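Local atomic coordinates of putative C39-like peptidase (PDB entry 3ERV), a protein that is of unknown function but is probably a cysteine peptidase of the C39-like family, cleaving peptide bonds with a papain-type active site. Residues G49-M57 with Y175-I183. Sequence-based numbering, arbitrary orientation.
Sequences GCEVTSLAM and YNEHCVVLI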
ATOM      1  N   GLY A  49      -1.324  -9.533   4.637  1.00 40.37           N
ATOM      2  CA  GLY A  49      -0.130  -9.141   3.915  1.00 41.13           C
ATOM      3  C   GLY A  49      -0.258  -8.218   2.709  1.00 41.79           C
ATOM      4  O   GLY A  49       0.652  -8.186   1.894  1.00 42.40           O
ATOM      5  N   CYS A  50      -1.348  -7.464   2.572  1.00 41.15           N
ATOM      6  CA  CYS A  50      -1.526  -6.616   1.375  1.00 41.65           C
ATOM      7  C   CYS A  50      -0.409  -5.559   1.212  1.00 41.04           C
ATOM      8  O   CYS A  50       0.093  -5.368   0.125  1.00 39.17           O
ATOM      9  CB  CYS A  50      -2.916  -5.954   1.316  1.00 41.16           C
ATOM     10  SG  CYS A  50      -3.299  -4.775   2.664  1.00 47.68           S
ATOM     11  N   GLU A  51      -0.033  -4.856   2.281  1.00 40.08           N
ATOM     12  CA  GLU A  51       1.086  -3.896   2.134  1.00 39.54           C
ATOM     13  C   GLU A  51       2.448  -4.503   1.774  1.00 40.00           C
ATOM     14  O   GLU A  51       3.158  -4.015   0.848  1.00 39.38           O
ATOM     15  CB  GLU A  51       1.223  -3.053   3.407  1.00 39.98           C
ATOM     16  CG  GLU A  51      -0.070  -2.391   3.870  1.00 40.76           C
ATOM     17  CD  GLU A  51      -0.857  -3.108   4.973  1.00 45.64           C
ATOM     18  OE1 GLU A  51      -0.671  -4.324   5.194  1.00 48.88           O
ATOM     19  OE2 GLU A  51      -1.746  -2.439   5.599  1.00 45.50           O
ATOM     20  N   VAL A  52       2.849  -5.544   2.493  1.00 40.05           N
ATOM     21  CA  VAL A  52       4.155  -6.132   2.191  1.00 40.99           C
ATOM     22  C   VAL A  52       4.139  -6.863   0.834  1.00 41.52           C
ATOM     23  O   VAL A  52       5.178  -6.985   0.169  1.00 41.28           O
ATOM     24  CB  VAL A  52       4.719  -7.055   3.317  1.00 39.80           C
ATOM     25  CG1 VAL A  52       4.938  -6.272   4.650  1.00 38.61           C
ATOM     26  CG2 VAL A  52       3.869  -8.356   3.538  1.00 39.42           C
ATOM     27  N   THR A  53       2.980  -7.378   0.446  1.00 41.24           N
ATOM     28  CA  THR A  53       2.886  -8.101  -0.828  1.00 40.70           C
ATOM     29  C   THR A  53       2.965  -7.140  -2.019  1.00 41.09           C
ATOM     30  O   THR A  53       3.640  -7.463  -3.005  1.00 42.09           O
ATOM     31  CB  THR A  53       1.617  -9.009  -0.896  1.00 41.71           C
ATOM     32  OG1 THR A  53       1.643  -9.937   0.199  1.00 41.83           O
ATOM     33  CG2 THR A  53       1.596  -9.814  -2.181  1.00 39.01           C
ATOM     34  N   SER A  54       2.274  -5.977  -1.934  1.00 41.23           N
ATOM     35  CA  SER A  54       2.393  -4.887  -2.927  1.00 41.27           C
ATOM     36  C   SER A  54       3.828  -4.326  -3.006  1.00 40.38           C
ATOM     37  O   SER A  54       4.379  -4.048  -4.095  1.00 40.18           O
ATOM     38  CB  SER A  54       1.443  -3.723  -2.577  1.00 41.74           C
ATOM     39  OG  SER A  54       0.045  -4.113  -2.618  1.00 41.47           O
ATOM     40  N   LEU A  55       4.412  -4.141  -1.832  1.00 38.67           N
ATOM     41  CA  LEU A  55       5.774  -3.741  -1.750  1.00 39.15           C
ATOM     42  C   LEU A  55       6.684  -4.780  -2.423  1.00 38.89           C
ATOM     43  O   LEU A  55       7.576  -4.390  -3.150  1.00 40.52           O
ATOM     44  CB  LEU A  55       6.212  -3.467  -0.293  1.00 38.63           C
ATOM     45  CG  LEU A  55       7.670  -2.937  -0.248  1.00 39.28           C
ATOM     46  CD1 LEU A  55       7.803  -1.562  -0.964  1.00 36.74           C
ATOM     47  CD2 LEU A  55       8.211  -2.877   1.225  1.00 36.96           C
ATOM     48  N   ALA A  56       6.444  -6.076  -2.205  1.00 37.97           N
ATOM     49  CA  ALA A  56       7.235  -7.102  -2.868  1.00 38.27           C
ATOM     50  C   ALA A  56       7.210  -7.024  -4.414  1.00 39.50           C
ATOM     51  O   ALA A  56       8.260  -6.991  -5.076  1.00 39.56           O
ATOM     52  CB  ALA A  56       6.854  -8.526  -2.338  1.00 36.58           C
ATOM     53  N   MET A  57       6.023  -6.891  -4.977  1.00 40.19           N
ATOM     54  CA  MET A  57       5.857  -6.674  -6.428  1.00 41.12           C
ATOM     55  C   MET A  57       6.647  -5.455  -6.930  1.00 41.43           C
ATOM     56  O   MET A  57       7.305  -5.517  -7.992  1.00 42.09           O
ATOM     57  CB  MET A  57       4.355  -6.479  -6.782  1.00 39.71           C
ATOM     58  CG  MET A  57       3.484  -7.781  -6.775  1.00 39.60           C
ATOM     59  SD  MET A  57       1.701  -7.584  -7.278  1.00 30.41           S
ATOM     60  CE  MET A  57       0.902  -7.315  -5.694  1.00 37.79           C
ATOM     61  N   TYR A 175     -11.668  -1.039   8.756  1.00 54.47           N
ATOM     62  CA  TYR A 175     -11.306  -2.436   8.513  1.00 56.06           C
ATOM     63  C   TYR A 175     -11.498  -2.835   7.059  1.00 55.47           C
ATOM     64  O   TYR A 175     -11.400  -3.993   6.700  1.00 56.95           O
ATOM     65  CB  TYR A 175     -12.060  -3.363   9.460  1.00 58.06           C
ATOM     66  CG  TYR A 175     -12.259  -2.752  10.838  1.00 61.77           C
ATOM     67  CD1 TYR A 175     -11.285  -2.881  11.839  1.00 64.67           C
ATOM     68  CD2 TYR A 175     -13.435  -2.039  11.140  1.00 69.04           C
ATOM     69  CE1 TYR A 175     -11.479  -2.326  13.113  1.00 67.68           C
ATOM     70  CE2 TYR A 175     -13.657  -1.478  12.415  1.00 69.40           C
ATOM     71  CZ  TYR A 175     -12.671  -1.616  13.390  1.00 71.48           C
ATOM     72  OH  TYR A 175     -12.890  -1.059  14.640  1.00 73.65           O
ATOM     73  N   ASN A 176     -11.780  -1.844   6.244  1.00 54.35           N
ATOM     74  CA  ASN A 176     -11.779  -1.916   4.795  1.00 54.65           C
ATOM     75  C   ASN A 176     -10.366  -1.595   4.239  1.00 52.77           C
ATOM     76  O   ASN A 176     -10.171  -1.619   3.034  1.00 52.08           O
ATOM     77  CB  ASN A 176     -12.680  -0.741   4.287  1.00 55.19           C
ATOM     78  CG  ASN A 176     -14.139  -1.064   4.310  1.00 60.66           C
ATOM     79  OD1 ASN A 176     -14.684  -1.504   3.298  1.00 66.95           O
ATOM     80  ND2 ASN A 176     -14.805  -0.838   5.459  1.00 63.89           N
ATOM     81  N   GLU A 177      -9.439  -1.168   5.105  1.00 51.30           N
ATOM     82  CA  GLU A 177      -8.097  -0.733   4.638  1.00 51.10           C
ATOM     83  C   GLU A 177      -7.506  -1.779   3.709  1.00 49.54           C
ATOM     84  O   GLU A 177      -7.562  -2.974   3.995  1.00 49.12           O
ATOM     85  CB  GLU A 177      -7.116  -0.515   5.814  1.00 51.06           C
ATOM     86  CG  GLU A 177      -5.698  -0.004   5.391  1.00 53.12           C
ATOM     87  CD  GLU A 177      -4.572  -1.072   5.364  1.00 54.01           C
ATOM     88  OE1 GLU A 177      -4.815  -2.263   5.657  1.00 54.25           O
ATOM     89  OE2 GLU A 177      -3.416  -0.707   5.016  1.00 55.06           O
ATOM     90  N   HIS A 178      -6.914  -1.314   2.623  1.00 49.15           N
ATOM     91  CA  HIS A 178      -6.324  -2.178   1.640  1.00 48.90           C
ATOM     92  C   HIS A 178      -5.088  -1.538   0.968  1.00 48.67           C
ATOM     93  O   HIS A 178      -4.851  -0.308   1.040  1.00 49.15           O
ATOM     94  CB  HIS A 178      -7.385  -2.576   0.609  1.00 48.78           C
ATOM     95  CG  HIS A 178      -6.990  -3.750  -0.250  1.00 50.07           C
ATOM     96  ND1 HIS A 178      -6.311  -4.849   0.247  1.00 51.48           N
ATOM     97  CD2 HIS A 178      -7.177  -3.994  -1.570  1.00 51.25           C
ATOM     98  CE1 HIS A 178      -6.104  -5.719  -0.726  1.00 51.10           C
ATOM     99  NE2 HIS A 178      -6.613  -5.222  -1.842  1.00 52.88           N
ATOM    100  N   CYS A 179      -4.281  -2.356   0.304  1.00 47.70           N
ATOM    101  CA  CYS A 179      -3.070  -1.812  -0.318  1.00 45.19           C
ATOM    102  C   CYS A 179      -2.834  -2.532  -1.609  1.00 44.54           C
ATOM    103  O   CYS A 179      -2.898  -3.747  -1.664  1.00 44.68           O
ATOM    104  CB  CYS A 179      -1.871  -1.959   0.633  1.00 44.98           C
ATOM    105  SG  CYS A 179      -0.316  -1.394  -0.072  1.00 42.96           S
ATOM    106  N   VAL A 180      -2.566  -1.769  -2.656  1.00 44.55           N
ATOM    107  CA  VAL A 180      -2.428  -2.310  -4.014  1.00 43.33           C
ATOM    108  C   VAL A 180      -1.286  -1.566  -4.735  1.00 42.59           C
ATOM    109  O   VAL A 180      -0.771  -0.557  -4.252  1.00 41.85           O
ATOM    110  CB  VAL A 180      -3.785  -2.225  -4.856  1.00 44.60           C
ATOM    111  CG1 VAL A 180      -4.992  -2.879  -4.113  1.00 41.90           C
ATOM    112  CG2 VAL A 180      -4.101  -0.801  -5.250  1.00 43.30           C
ATOM    113  N   VAL A 181      -0.889  -2.079  -5.889  1.00 42.61           N
ATOM    114  CA  VAL A 181       0.107  -1.429  -6.728  1.00 42.73           C
ATOM    115  C   VAL A 181      -0.606  -0.802  -7.896  1.00 44.65           C
ATOM    116  O   VAL A 181      -1.315  -1.514  -8.629  1.00 46.21           O
ATOM    117  CB  VAL A 181       1.196  -2.435  -7.294  1.00 42.44           C
ATOM    118  CG1 VAL A 181       2.310  -1.660  -8.026  1.00 37.15           C
ATOM    119  CG2 VAL A 181       1.767  -3.339  -6.154  1.00 39.14           C
ATOM    120  N   LEU A 182      -0.413   0.506  -8.055  1.00 45.29           N
ATOM    121  CA  LEU A 182      -0.861   1.254  -9.227  1.00 46.71           C
ATOM    122  C   LEU A 182       0.082   1.013 -10.395  1.00 47.58           C
ATOM    123  O   LEU A 182       1.277   1.362 -10.347  1.00 48.43           O
ATOM    124  CB  LEU A 182      -0.942   2.756  -8.928  1.00 46.72           C
ATOM    125  CG  LEU A 182      -1.318   3.681 -10.113  1.00 46.46           C
ATOM    126  CD1 LEU A 182      -2.742   3.427 -10.615  1.00 46.41           C
ATOM    127  CD2 LEU A 182      -1.145   5.145  -9.748  1.00 47.86           C
ATOM    128  N   ILE A 183      -0.427   0.396 -11.444  1.00 46.90           N
ATOM    129  CA  ILE A 183       0.437   0.050 -12.524  1.00 47.77           C
ATOM    130  C   ILE A 183       0.017   0.668 -13.853  1.00 49.19           C
ATOM    131  O   ILE A 183       0.670   0.436 -14.883  1.00 49.39           O
ATOM    132  CB  ILE A 183       0.545  -1.481 -12.713  1.00 47.43           C
ATOM    133  CG1 ILE A 183      -0.777  -2.080 -13.248  1.00 46.95           C
ATOM    134  CG2 ILE A 183       1.127  -2.202 -11.411  1.00 44.57           C
ATOM    135  CD1 ILE A 183      -0.576  -3.538 -13.803  1.00 45.38           C
TER
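C50 meets H178 where helix 50-61 lies against strand 177-185, the papain-like arrangement of the peptidase CA clan, in which a cysteine at the start of a helix faces a histidine on the sheet. The two axes run nearly parallel, 6° apart, and approach to 7.0 Å. C50, H178 and D194, whose carboxylate is hydrogen-bonded to NE2 of the imidazole, are consistent with a Cys-His-Asp triad.

Followed outward, C50 illustrates how such a pair is placed. Its CB lies 3.7 Å from H178 ND1, obliquely to the ring. A chi1 of 63° then tucks SG in over its own backbone, which brings it 3.5 Å from the backbone N of C179 while keeping it close to H178 ND1. The sulfur, too, approaches the imidazole obliquely.

Next along the helix, E51 bends at chi2 and comes toward the E177 carboxylate from the opposite direction, the two planes 32° apart. OE2 of E51 is 2.5 Å from OE2 of E177, so close for two like-charged groups that one of them is probably protonated; the backbone N of V107 also donates to E51 OE2.

One turn on, C179 faces the helix, its SG 3.6 Å from E51 CA, and the hydroxyl of S54 lies alongside. S54 OG comes within 3.1 Å of C179 O, with C50 O also in reach. Beyond it, V181 turns CG2 against the helix, packing 3.6 Å from S54 CB and 4.1 Å from the terminal CE of M57.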